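PDB 2FNU: aminotransferase from Helicobacter pylori, which catalyses the pyridoxal phosphate-dependent amino transfer that makes UDP-4-amino-4,6-dideoxy-beta-L-AltNAc, the second step of pseudaminic acid biosynthesis for flagellin modification. Local coordinates for residues C10-D15 / S241-K245; D73-T79 / E120-V126; A257-D261 / L273-L277; K317-Q321 / P333-E338. All coordinates share one frame; numbering follows the deposited sequence.

Interaction 1. Residues C10-D15 / S241-K245; sequences CLDKED and SQLKK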
loop_
_atom_site.group_PDB
_atom_site.type_symbol
_atom_site.label_atom_id
_atom_site.label_comp_id
_atom_site.label_asym_id
_atom_site.label_seq_id
_atom_site.Cartn_x
_atom_site.Cartn_y
_atom_site.Cartn_z
ATOM N N CYS B 10 -18.662 9.887 1.783
ATOM C CA CYS B 10 -19.607 10.915 1.373
ATOM C C CYS B 10 -19.020 11.695 0.207
ATOM O O CYS B 10 -18.499 12.800 0.387
ATOM C CB CYS B 10 -19.912 11.842 2.554
ATOM S SG CYS B 10 -20.632 10.960 3.976
ATOM N N LEU B 11 -19.108 11.111 -0.992
ATOM C CA LEU B 11 -18.614 11.772 -2.208
ATOM C C LEU B 11 -19.714 12.577 -2.867
ATOM O O LEU B 11 -20.872 12.176 -2.819
ATOM C CB LEU B 11 -18.093 10.726 -3.208
ATOM C CG LEU B 11 -16.615 10.331 -3.090
ATOM C CD1 LEU B 11 -16.237 9.972 -1.677
ATOM C CD2 LEU B 11 -16.279 9.195 -4.045
ATOM N N ASP B 12 -19.341 13.690 -3.493
ATOM C CA ASP B 12 -20.300 14.509 -4.246
ATOM C C ASP B 12 -19.840 14.660 -5.697
ATOM O O ASP B 12 -18.854 14.057 -6.112
ATOM C CB ASP B 12 -20.519 15.879 -3.574
ATOM C CG ASP B 12 -19.259 16.744 -3.535
ATOM O OD1 ASP B 12 -19.268 17.763 -2.806
ATOM O OD2 ASP B 12 -18.256 16.431 -4.213
ATOM N N LYS B 13 -20.553 15.472 -6.475
ATOM C CA LYS B 13 -20.228 15.583 -7.908
ATOM C C LYS B 13 -18.844 16.156 -8.197
ATOM O O LYS B 13 -18.221 15.799 -9.204
ATOM C CB LYS B 13 -21.332 16.342 -8.675
ATOM C CG LYS B 13 -21.585 17.777 -8.227
ATOM C CD LYS B 13 -20.794 18.794 -9.056
ATOM C CE LYS B 13 -21.126 20.232 -8.663
ATOM N NZ LYS B 13 -22.548 20.576 -8.956
ATOM N N GLU B 14 -18.363 17.059 -7.345
ATOM C CA GLU B 14 -17.040 17.645 -7.538
ATOM C C GLU B 14 -15.973 16.566 -7.346
ATOM O O GLU B 14 -14.976 16.534 -8.082
ATOM C CB GLU B 14 -16.800 18.814 -6.571
ATOM C CG GLU B 14 -17.535 20.107 -6.930
ATOM C CD GLU B 14 -17.097 21.284 -6.057
ATOM O OE1 GLU B 14 -16.031 21.185 -5.395
ATOM O OE2 GLU B 14 -17.817 22.314 -6.035
ATOM N N ASP B 15 -16.185 15.691 -6.357
ATOM C CA ASP B 15 -15.250 14.589 -6.110
ATOM C C ASP B 15 -15.181 13.681 -7.342
ATOM O O ASP B 15 -14.095 13.280 -7.782
ATOM C CB ASP B 15 -15.683 13.750 -4.907
ATOM C CG ASP B 15 -15.693 14.530 -3.602
ATOM O OD1 ASP B 15 -14.882 15.471 -3.424
ATOM O OD2 ASP B 15 -16.538 14.190 -2.744
ATOM N N SER B 241 -10.125 17.047 -3.281
ATOM C CA SER B 241 -11.501 17.516 -3.435
ATOM C C SER B 241 -12.271 17.377 -2.128
ATOM O O SER B 241 -13.028 18.279 -1.729
ATOM C CB SER B 241 -12.193 16.742 -4.571
ATOM O OG SER B 241 -13.500 17.244 -4.789
ATOM N N GLN B 242 -12.068 16.255 -1.441
ATOM C CA GLN B 242 -12.676 16.056 -0.128
ATOM C C GLN B 242 -12.139 17.054 0.911
ATOM O O GLN B 242 -12.902 17.605 1.720
ATOM C CB GLN B 242 -12.395 14.619 0.330
ATOM C CG GLN B 242 -13.241 13.574 -0.407
ATOM C CD GLN B 242 -14.431 13.150 0.414
ATOM O OE1 GLN B 242 -14.278 12.572 1.500
ATOM N NE2 GLN B 242 -15.648 13.450 -0.077
ATOM N N LEU B 243 -10.831 17.293 0.896
ATOM C CA LEU B 243 -10.210 18.192 1.878
ATOM C C LEU B 243 -10.774 19.605 1.761
ATOM O O LEU B 243 -10.946 20.288 2.774
ATOM C CB LEU B 243 -8.679 18.211 1.725
ATOM C CG LEU B 243 -7.934 19.067 2.742
ATOM C CD1 LEU B 243 -8.137 18.568 4.173
ATOM C CD2 LEU B 243 -6.462 19.052 2.385
ATOM N N LYS B 244 -11.083 20.031 0.537
ATOM C CA LYS B 244 -11.644 21.378 0.316
ATOM C C LYS B 244 -12.959 21.582 1.061
ATOM O O LYS B 244 -13.327 22.728 1.364
ATOM C CB LYS B 244 -11.859 21.638 -1.178
ATOM C CG LYS B 244 -10.576 22.004 -1.912
ATOM C CD LYS B 244 -10.767 22.044 -3.425
ATOM C CE LYS B 244 -9.451 22.451 -4.104
ATOM N NZ LYS B 244 -9.310 22.039 -5.538
ATOM N N LYS B 245 -13.680 20.488 1.329
ATOM C CA LYS B 245 -14.929 20.585 2.094
ATOM C C LYS B 245 -14.854 19.896 3.452
ATOM O O LYS B 245 -15.894 19.612 4.059
ATOM C CB LYS B 245 -16.130 20.054 1.289
ATOM C CG LYS B 245 -15.991 18.637 0.811
ATOM C CD LYS B 245 -17.279 18.137 0.168
ATOM C CE LYS B 245 -16.982 16.940 -0.709
ATOM N NZ LYS B 245 -16.386 17.352 -2.026
HETATM O O HOH W 1 -16.279 11.100 2.796
HETATM O O HOH W 2 -14.968 19.926 -2.663
#

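Interaction 2. Residues D73-T79 / E120-V126; sequences DRNEIIT and ERTKAIV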
loop_
_atom_site.group_PDB
_atom_site.type_symbol
_atom_site.label_atom_id
_atom_site.label_comp_id
_atom_site.label_asym_id
_atom_site.label_seq_id
_atom_site.Cartn_x
_atom_site.Cartn_y
_atom_site.Cartn_z
ATOM N N ASP B 73 18.303 -1.910 22.950
ATOM C CA ASP B 73 18.343 -1.373 24.311
ATOM C C ASP B 73 17.253 -0.317 24.576
ATOM O O ASP B 73 16.994 0.029 25.726
ATOM C CB ASP B 73 19.722 -0.770 24.593
ATOM C CG ASP B 73 20.833 -1.823 24.634
ATOM O OD1 ASP B 73 21.993 -1.451 24.372
ATOM O OD2 ASP B 73 20.548 -3.005 24.928
ATOM N N ARG B 74 16.635 0.194 23.507
ATOM C CA ARG B 74 15.608 1.242 23.602
ATOM C C ARG B 74 14.401 0.784 22.775
ATOM O O ARG B 74 14.013 1.420 21.784
ATOM C CB ARG B 74 16.158 2.596 23.133
ATOM C CG ARG B 74 17.245 3.150 24.091
ATOM C CD ARG B 74 17.927 4.418 23.572
ATOM N NE ARG B 74 18.728 4.215 22.357
ATOM C CZ ARG B 74 19.969 3.723 22.324
ATOM N NH1 ARG B 74 20.584 3.345 23.438
ATOM N NH2 ARG B 74 20.599 3.600 21.162
ATOM N N ASN B 75 13.828 -0.328 23.223
ATOM C CA ASN B 75 12.869 -1.101 22.436
ATOM C C ASN B 75 11.414 -1.000 22.902
ATOM O O ASN B 75 10.561 -1.658 22.312
ATOM C CB ASN B 75 13.262 -2.584 22.445
ATOM C CG ASN B 75 13.100 -3.220 23.818
ATOM O OD1 ASN B 75 12.353 -4.189 23.992
ATOM N ND2 ASN B 75 13.773 -2.659 24.805
ATOM N N GLU B 76 11.134 -0.244 23.965
ATOM C CA GLU B 76 9.753 -0.163 24.457
ATOM C C GLU B 76 9.071 1.126 24.036
ATOM O O GLU B 76 9.673 2.207 24.099
ATOM C CB GLU B 76 9.712 -0.307 25.985
ATOM C CG GLU B 76 10.143 -1.686 26.447
ATOM C CD GLU B 76 10.055 -1.896 27.956
ATOM O OE1 GLU B 76 10.553 -2.946 28.413
ATOM O OE2 GLU B 76 9.497 -1.044 28.668
ATOM N N ILE B 77 7.811 1.015 23.602
ATOM C CA ILE B 77 7.023 2.191 23.269
ATOM C C ILE B 77 5.709 2.112 24.011
ATOM O O ILE B 77 5.008 1.116 23.908
ATOM C CB ILE B 77 6.815 2.331 21.741
ATOM C CG1 ILE B 77 8.145 2.771 21.097
ATOM C CG2 ILE B 77 5.694 3.336 21.429
ATOM C CD1 ILE B 77 8.120 3.050 19.596
ATOM N N ILE B 78 5.404 3.157 24.776
ATOM C CA ILE B 78 4.164 3.194 25.533
ATOM C C ILE B 78 3.049 3.588 24.591
ATOM O O ILE B 78 3.194 4.507 23.787
ATOM C CB ILE B 78 4.262 4.227 26.678
ATOM C CG1 ILE B 78 5.288 3.754 27.706
ATOM C CG2 ILE B 78 2.932 4.402 27.347
ATOM C CD1 ILE B 78 5.749 4.894 28.630
ATOM N N THR B 79 1.916 2.896 24.706
ATOM C CA THR B 79 0.763 3.229 23.863
ATOM C C THR B 79 -0.547 2.831 24.530
ATOM O O THR B 79 -0.563 2.391 25.683
ATOM C CB THR B 79 0.914 2.617 22.432
ATOM O OG1 THR B 79 -0.095 3.155 21.564
ATOM C CG2 THR B 79 0.837 1.098 22.477
ATOM N N GLU B 120 14.431 2.680 31.437
ATOM C CA GLU B 120 15.598 2.883 30.584
ATOM C C GLU B 120 15.408 2.416 29.140
ATOM O O GLU B 120 16.128 2.860 28.258
ATOM C CB GLU B 120 16.840 2.220 31.209
ATOM C CG GLU B 120 16.715 0.702 31.468
ATOM C CD GLU B 120 15.710 0.323 32.578
ATOM O OE1 GLU B 120 15.434 1.146 33.488
ATOM O OE2 GLU B 120 15.193 -0.817 32.535
ATOM N N ARG B 121 14.420 1.549 28.910
ATOM C CA ARG B 121 14.171 1.002 27.568
ATOM C C ARG B 121 13.147 1.811 26.768
ATOM O O ARG B 121 12.964 1.565 25.567
ATOM C CB ARG B 121 13.660 -0.429 27.685
ATOM C CG ARG B 121 14.701 -1.385 28.253
ATOM C CD ARG B 121 14.242 -2.839 28.208
ATOM N NE ARG B 121 15.377 -3.721 28.464
ATOM C CZ ARG B 121 16.215 -4.172 27.532
ATOM N NH1 ARG B 121 16.046 -3.855 26.254
ATOM N NH2 ARG B 121 17.225 -4.957 27.882
ATOM N N THR B 122 12.478 2.758 27.418
ATOM C CA THR B 122 11.410 3.507 26.740
ATOM C C THR B 122 11.978 4.419 25.658
ATOM O O THR B 122 12.899 5.189 25.907
ATOM C CB THR B 122 10.587 4.337 27.747
ATOM O OG1 THR B 122 10.266 3.513 28.875
ATOM C CG2 THR B 122 9.277 4.838 27.098
ATOM N N LYS B 123 11.380 4.350 24.466
ATOM C CA LYS B 123 11.822 5.136 23.318
ATOM C C LYS B 123 10.828 6.240 22.926
ATOM O O LYS B 123 11.219 7.313 22.462
ATOM C CB LYS B 123 12.039 4.196 22.124
ATOM C CG LYS B 123 12.594 4.885 20.898
ATOM C CD LYS B 123 14.042 5.341 21.124
ATOM C CE LYS B 123 14.563 6.057 19.892
ATOM N NZ LYS B 123 15.981 6.499 20.038
ATOM N N ALA B 124 9.541 5.974 23.099
ATOM C CA ALA B 124 8.522 6.900 22.618
ATOM C C ALA B 124 7.202 6.619 23.291
ATOM O O ALA B 124 7.045 5.567 23.934
ATOM C CB ALA B 124 8.347 6.745 21.079
ATOM N N ILE B 125 6.264 7.550 23.111
ATOM C CA ILE B 125 4.866 7.330 23.493
ATOM C C ILE B 125 4.018 7.522 22.231
ATOM O O ILE B 125 4.198 8.526 21.538
ATOM C CB ILE B 125 4.412 8.300 24.606
ATOM C CG1 ILE B 125 5.303 8.110 25.848
ATOM C CG2 ILE B 125 2.918 8.103 24.935
ATOM C CD1 ILE B 125 4.931 9.011 27.024
ATOM N N VAL B 126 3.122 6.570 21.935
ATOM C CA VAL B 126 2.187 6.725 20.810
ATOM C C VAL B 126 0.771 6.850 21.378
ATOM O O VAL B 126 0.246 5.886 21.938
ATOM C CB VAL B 126 2.227 5.513 19.838
ATOM C CG1 VAL B 126 1.126 5.656 18.758
ATOM C CG2 VAL B 126 3.608 5.387 19.196
HETATM O O HOH W 3 18.776 -5.059 25.322
HETATM O O HOH W 4 17.158 3.981 19.707
HETATM O O HOH W 5 8.360 1.574 28.730
#

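Interaction 3. Residues A257-D261 / L273-L277; sequences ALTYD and LHPLL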
loop_
_atom_site.group_PDB
_atom_site.type_symbol
_atom_site.label_atom_id
_atom_site.label_comp_id
_atom_site.label_asym_id
_atom_site.label_seq_id
_atom_site.Cartn_x
_atom_site.Cartn_y
_atom_site.Cartn_z
ATOM N N ALA B 257 -24.306 14.709 15.703
ATOM C CA ALA B 257 -23.956 14.443 17.100
ATOM C C ALA B 257 -24.816 15.253 18.066
ATOM O O ALA B 257 -25.259 14.749 19.104
ATOM C CB ALA B 257 -22.480 14.738 17.337
ATOM N N LEU B 258 -25.046 16.516 17.726
ATOM C CA LEU B 258 -25.864 17.373 18.588
ATOM C C LEU B 258 -27.304 16.879 18.659
ATOM O O LEU B 258 -27.961 17.010 19.709
ATOM C CB LEU B 258 -25.814 18.832 18.119
ATOM C CG LEU B 258 -24.462 19.514 18.344
ATOM C CD1 LEU B 258 -24.437 20.834 17.569
ATOM C CD2 LEU B 258 -24.126 19.727 19.836
ATOM N N THR B 259 -27.811 16.340 17.546
ATOM C CA THR B 259 -29.168 15.774 17.533
ATOM C C THR B 259 -29.248 14.553 18.445
ATOM O O THR B 259 -30.162 14.441 19.261
ATOM C CB THR B 259 -29.601 15.438 16.103
ATOM O OG1 THR B 259 -29.692 16.664 15.379
ATOM C CG2 THR B 259 -30.964 14.748 16.075
ATOM N N TYR B 260 -28.292 13.634 18.327
ATOM C CA TYR B 260 -28.248 12.551 19.296
ATOM C C TYR B 260 -28.200 13.078 20.737
ATOM O O TYR B 260 -28.899 12.565 21.612
ATOM C CB TYR B 260 -26.987 11.726 19.080
ATOM C CG TYR B 260 -26.988 10.701 17.965
ATOM C CD1 TYR B 260 -27.948 9.687 17.907
ATOM C CD2 TYR B 260 -25.960 10.682 17.017
ATOM C CE1 TYR B 260 -27.904 8.701 16.919
ATOM C CE2 TYR B 260 -25.921 9.704 16.010
ATOM C CZ TYR B 260 -26.892 8.711 15.981
ATOM O OH TYR B 260 -26.841 7.721 15.020
ATOM N N ASP B 261 -27.341 14.072 20.989
ATOM C CA ASP B 261 -27.203 14.635 22.344
ATOM C C ASP B 261 -28.570 15.095 22.860
ATOM O O ASP B 261 -28.929 14.807 24.014
ATOM C CB ASP B 261 -26.251 15.824 22.360
ATOM C CG ASP B 261 -24.789 15.437 22.165
ATOM O OD1 ASP B 261 -24.427 14.237 22.111
ATOM O OD2 ASP B 261 -23.984 16.389 22.078
ATOM N N LEU B 273 -20.474 10.441 24.870
ATOM C CA LEU B 273 -19.242 11.183 25.132
ATOM C C LEU B 273 -19.273 12.581 24.520
ATOM O O LEU B 273 -18.569 13.477 24.990
ATOM C CB LEU B 273 -18.033 10.420 24.583
ATOM C CG LEU B 273 -17.659 9.117 25.300
ATOM C CD1 LEU B 273 -16.384 8.531 24.676
ATOM C CD2 LEU B 273 -17.452 9.354 26.797
ATOM N N HIS B 274 -20.084 12.783 23.482
ATOM C CA HIS B 274 -20.027 14.050 22.729
ATOM C C HIS B 274 -20.261 15.334 23.550
ATOM O O HIS B 274 -19.575 16.333 23.322
ATOM C CB HIS B 274 -20.892 13.977 21.455
ATOM C CG HIS B 274 -20.920 15.247 20.664
ATOM N ND1 HIS B 274 -19.979 15.573 19.710
ATOM C CD2 HIS B 274 -21.781 16.288 20.713
ATOM C CE1 HIS B 274 -20.270 16.759 19.196
ATOM N NE2 HIS B 274 -21.363 17.208 19.787
ATOM N N PRO B 275 -21.224 15.324 24.491
ATOM C CA PRO B 275 -21.420 16.547 25.292
ATOM C C PRO B 275 -20.226 16.974 26.142
ATOM O O PRO B 275 -20.228 18.109 26.649
ATOM C CB PRO B 275 -22.608 16.193 26.200
ATOM C CG PRO B 275 -23.356 15.148 25.423
ATOM C CD PRO B 275 -22.253 14.309 24.816
ATOM N N LEU B 276 -19.234 16.096 26.309
ATOM C CA LEU B 276 -18.099 16.396 27.175
ATOM C C LEU B 276 -16.932 17.063 26.446
ATOM O O LEU B 276 -15.925 17.413 27.070
ATOM C CB LEU B 276 -17.629 15.120 27.871
ATOM C CG LEU B 276 -18.746 14.371 28.612
ATOM C CD1 LEU B 276 -18.206 13.041 29.143
ATOM C CD2 LEU B 276 -19.389 15.214 29.741
ATOM N N LEU B 277 -17.055 17.236 25.131
ATOM C CA LEU B 277 -15.961 17.832 24.349
ATOM C C LEU B 277 -15.676 19.262 24.794
ATOM O O LEU B 277 -16.602 20.023 25.083
ATOM C CB LEU B 277 -16.307 17.842 22.865
ATOM C CG LEU B 277 -16.356 16.514 22.112
ATOM C CD1 LEU B 277 -16.832 16.788 20.698
ATOM C CD2 LEU B 277 -14.992 15.867 22.095
#

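Interaction 4. Residues K317-Q321 / P333-E338; sequences KPIYQ and PLKSAE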
loop_
_atom_site.group_PDB
_atom_site.type_symbol
_atom_site.label_atom_id
_atom_site.label_comp_id
_atom_site.label_asym_id
_atom_site.label_seq_id
_atom_site.Cartn_x
_atom_site.Cartn_y
_atom_site.Cartn_z
ATOM N N LYS B 317 -11.758 -3.705 21.013
ATOM C CA LYS B 317 -11.199 -4.770 21.853
ATOM C C LYS B 317 -9.803 -4.356 22.332
ATOM O O LYS B 317 -8.983 -3.935 21.531
ATOM C CB LYS B 317 -11.127 -6.066 21.044
ATOM C CG LYS B 317 -10.500 -7.271 21.720
ATOM C CD LYS B 317 -10.780 -8.486 20.823
ATOM C CE LYS B 317 -10.176 -9.771 21.319
ATOM N NZ LYS B 317 -10.684 -10.887 20.444
ATOM N N PRO B 318 -9.539 -4.439 23.646
ATOM C CA PRO B 318 -8.188 -4.111 24.108
ATOM C C PRO B 318 -7.156 -4.926 23.345
ATOM O O PRO B 318 -7.284 -6.143 23.250
ATOM C CB PRO B 318 -8.229 -4.489 25.596
ATOM C CG PRO B 318 -9.710 -4.223 25.983
ATOM C CD PRO B 318 -10.451 -4.749 24.769
ATOM N N ILE B 319 -6.137 -4.265 22.798
ATOM C CA ILE B 319 -5.207 -4.926 21.882
ATOM C C ILE B 319 -4.495 -6.123 22.511
ATOM O O ILE B 319 -4.241 -7.137 21.847
ATOM C CB ILE B 319 -4.193 -3.909 21.293
ATOM C CG1 ILE B 319 -4.914 -2.923 20.357
ATOM C CG2 ILE B 319 -3.051 -4.603 20.572
ATOM C CD1 ILE B 319 -4.077 -1.684 20.002
ATOM N N TYR B 320 -4.202 -6.013 23.802
ATOM C CA TYR B 320 -3.458 -7.098 24.494
ATOM C C TYR B 320 -4.297 -8.386 24.620
ATOM O O TYR B 320 -3.759 -9.418 25.012
ATOM C CB TYR B 320 -2.959 -6.628 25.870
ATOM C CG TYR B 320 -4.078 -6.147 26.785
ATOM C CD1 TYR B 320 -4.244 -4.784 27.061
ATOM C CD2 TYR B 320 -4.985 -7.047 27.348
ATOM C CE1 TYR B 320 -5.283 -4.336 27.886
ATOM C CE2 TYR B 320 -6.041 -6.601 28.173
ATOM C CZ TYR B 320 -6.169 -5.239 28.440
ATOM O OH TYR B 320 -7.198 -4.784 29.235
ATOM N N GLN B 321 -5.597 -8.312 24.322
ATOM C CA GLN B 321 -6.472 -9.493 24.330
ATOM C C GLN B 321 -6.283 -10.395 23.106
ATOM O O GLN B 321 -6.706 -11.566 23.127
ATOM C CB GLN B 321 -7.959 -9.092 24.392
ATOM C CG GLN B 321 -8.493 -8.552 25.717
ATOM C CD GLN B 321 -10.049 -8.524 25.765
ATOM O OE1 GLN B 321 -10.736 -9.133 24.920
ATOM N NE2 GLN B 321 -10.600 -7.834 26.767
ATOM N N PRO B 333 -4.777 -7.665 32.404
ATOM C CA PRO B 333 -5.824 -6.766 31.900
ATOM C C PRO B 333 -5.863 -5.448 32.662
ATOM O O PRO B 333 -5.577 -5.403 33.867
ATOM C CB PRO B 333 -7.117 -7.561 32.125
ATOM C CG PRO B 333 -6.655 -9.018 32.113
ATOM C CD PRO B 333 -5.318 -8.977 32.804
ATOM N N LEU B 334 -6.208 -4.376 31.955
ATOM C CA LEU B 334 -6.340 -3.055 32.548
ATOM C C LEU B 334 -7.813 -2.746 32.745
ATOM O O LEU B 334 -8.583 -2.696 31.772
ATOM C CB LEU B 334 -5.730 -2.010 31.618
ATOM C CG LEU B 334 -4.231 -2.191 31.351
ATOM C CD1 LEU B 334 -3.829 -1.375 30.139
ATOM C CD2 LEU B 334 -3.424 -1.762 32.581
ATOM N N LYS B 335 -8.219 -2.523 33.999
ATOM C CA LYS B 335 -9.629 -2.299 34.298
ATOM C C LYS B 335 -10.225 -1.180 33.445
ATOM O O LYS B 335 -11.350 -1.304 32.951
ATOM C CB LYS B 335 -9.831 -1.991 35.792
ATOM C CG LYS B 335 -11.263 -1.630 36.161
ATOM C CD LYS B 335 -11.419 -1.338 37.668
ATOM C CE LYS B 335 -12.818 -0.809 37.992
ATOM N NZ LYS B 335 -13.905 -1.677 37.465
ATOM N N SER B 336 -9.474 -0.096 33.269
ATOM C CA SER B 336 -9.992 1.035 32.494
ATOM C C SER B 336 -10.308 0.646 31.060
ATOM O O SER B 336 -11.310 1.101 30.498
ATOM C CB SER B 336 -9.022 2.217 32.544
ATOM O OG SER B 336 -7.742 1.870 32.028
ATOM N N ALA B 337 -9.465 -0.198 30.473
ATOM C CA ALA B 337 -9.664 -0.625 29.074
ATOM C C ALA B 337 -10.806 -1.635 28.959
ATOM O O ALA B 337 -11.645 -1.563 28.053
ATOM C CB ALA B 337 -8.377 -1.220 28.507
ATOM N N GLU B 338 -10.822 -2.606 29.881
ATOM C CA GLU B 338 -11.877 -3.628 29.896
ATOM C C GLU B 338 -13.261 -3.005 30.085
ATOM O O GLU B 338 -14.205 -3.337 29.348
ATOM C CB GLU B 338 -11.628 -4.660 31.010
ATOM C CG GLU B 338 -10.301 -5.416 30.886
ATOM C CD GLU B 338 -10.250 -6.361 29.691
ATOM O OE1 GLU B 338 -11.228 -7.108 29.474
ATOM O OE2 GLU B 338 -9.224 -6.372 28.975
#

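Interaction 1. Residues C10-D15 / S241-K245
Asp15 reaches from the first turn of helix 13-23 into the end of helix 233-244, where Ser241, Gln242 and Lys245 converge on its carboxylate. Its CB lies 4.1 Å from Ser241 OG. CG stands anti to the carbonyl carbon (chi1 -63°), which turns both oxygens to the second segment. OD1 takes two bonds: Ser241 OG donates to it from the anti side at 2.6 Å, and Lys245 NZ, 2.8 Å from OD1, comes from above the carboxylate plane. OD2 is gripped through its two faces, by Gln242 NE2 at 2.9 Å over one and by the backbone N of Asp12 over the other. That last bond is half of a capping box: Asp12 is the N-cap of helix 13-23, and its OD2 accepts from Asp15 N at 3.1 Å in return. Lys245 NZ also forms a salt bridge with Asp12, 3.0 Å from OD1, though its hydrogen bonds to that carboxylate are weak; a single ammonium thus bridges both acids of the box and would probably offset part of their combined charge. The Gln242 amide crosses the Asp15 carboxylate steeply, with planes 68° apart, and its NE2 gives a second bond to Cys10 O (3.0 Å). On the other side of this amide, OE1 accepts from Thr186 N and from a water bound to Cys10 N. Leu11 extends to Leu23 of the second subunit.

Interaction 2. Residues D73-T79 / E120-V126
The guanidinium of Arg121 meets the 73-79 segment at its edge, where the end of the Asn75 side chain and a water come in its plane; the Asn75 amide as a whole stands almost perpendicular to it, 86° away. The water accepts from Arg121 NH2 and donates to Asp73 OD2, a bridge between charges not in direct contact. Glu76 runs its carboxylate at 26° to the guanidinium and lies along the aliphatic part of Arg121, with OE1 3.7 Å from Arg121 CD; OE2 is bonded to Asn119 and shares a water with Thr122 OG1. Beyond these groups the backbones pair as parallel strands. Glu76 N donates to Arg121 O (3.0 Å) and Lys123 N to Glu76 O (2.8 Å); farther along, Ile78 N binds Ala124 O (3.0 Å) and Val126 N binds Ile78 O (2.8 Å). Three residues, 76-78, thus face four, 122-125, the extra one forming a beta bulge at Lys123 and Ala124 in which Ala124 N is buried without a partner. Thr79 holds OG1 anti to its own N (chi1 -170°), within 2.8 Å of Val126 O, and donates to it. On the same face Ile77 CG2 packs on Val126 CG2 at 3.7 Å, while on the other Ile78 CD1 reaches Thr122 CG2 at 3.8 Å. Within the central sheet of this fold type I aminotransferase, strand 97-100 bonds the far edge of 76-79, helix 86-93 covers Ile77, Thr79 and Val126, and helix 137-146 covers Ile125.

Interaction 3. Residues A257-D261 / L273-L277
A CH-pi contact between Ala257 and His274 pins a 3-10 turn against helix 246-264. In this part of the fold, probably the C-terminal domain of a fold type I aminotransferase, the turn (274-276) follows strand 270-272 and leads to strand 286-290, so the contact closes a short helix-to-strand excursion back on the helix it left. His274 carries its ring anti to the backbone N (chi1 178°), straight out from the turn to the helix. The methyl of Ala257 sits almost exactly over the ring centre: CB is 3.5 Å from the centroid of the His274 imidazole and 7° off the ring normal. Leu258 approaches the same ring differently, in its plane and at the edge, with CD2 3.7 Å from His274 NE2. The nitrogen NE2 has a weak hydrogen bond to Glu254, one turn earlier on the helix, that may help to set the rotation of the ring, and Tyr286 of strand 286-290 touches both Ala257 and His274. One turn beyond Ala257, Asp261 brings its carboxylate to the rim of the imidazole, the two planes 41° apart. Its OD2 lies too close to His274 CD2 in the model, so the detail of that approach is doubtful. The other oxygen, OD1, accepts a hydrogen bond from the hydroxyl of Tyr286, and this anchors the acid beside the turn. Pro275 meets it from the opposite direction, with its CD 3.5 Å from Asp261 OD1 and its CG alongside.

Interaction 4. Residues K317-Q321 / P333-E338
Pro318 opens the contact between the 3-10 turn 319-321, which follows the substrate-binding Tyr316, and the N-terminal end of helix 335-343. Its CG rests 4.1 Å from Ala337 CB and 3.7 Å from Glu338 OE2, and its CB lies over one face of the Tyr320 ring, offset toward the rim, so the proline, just ahead of the turn, and the tyrosine within it pack on each other as well as on the helix. The next residue, Ile319, faces elsewhere, onto Phe100 of strand 97-100, and its backbone is bonded to Pro81. Tyr320 then carries the contact. Its CG takes the crowded position between backbone N and carbonyl carbon (chi1 58°), which throws the ring across to the 333-338 segment. There Tyr320 OH both gives and receives: it accepts from Leu334 N at 2.9 Å, a straight bond of 165°, and donates to Glu338 OE2 at 2.6 Å. Because Leu334 is the N-cap residue of the helix, the tyrosine holds the backbone just where the helix begins. Leu334 CD1 lies 4.0 Å from Tyr320 CE1, and Pro333 CB 4.2 Å from Tyr320 CE2. Gln321 completes the turn with its chain extended beyond CG, its amide nearly coplanar with the Glu338 carboxylate. Two donors therefore share one oxygen of Glu338: the tyrosine hydroxyl uses the anti lone pair of OE2, whereas Gln321 NE2 comes in on the syn side, 3.0 Å from OE2 and in line at 167°.

How the interactions relate
Interactions 2 and 4 are the nearest pair, with centres 19 Å apart and nearest atoms about 6 Å apart; Phe100 of strand 97-100, next to strand 76-79 in the sheet, touches the 317-321 and 333-338 segments. Interaction 1 lies across the chain's centre from both, its centre 39 Å from that of interaction 2. Interactions 1 and 3 are on consecutive helices, 233-244 and 246-264, yet their nearest atoms are about 13 Å apart. Three contacts come within about 8 to 11 Å of bound ligands: the side chain of Val126 is about 8 Å from the bound cofactor, while those of Cys10 and Pro318 are about 9 Å and 11 Å from a UDP-sugar ligand. Interaction 3 is remote from these sites.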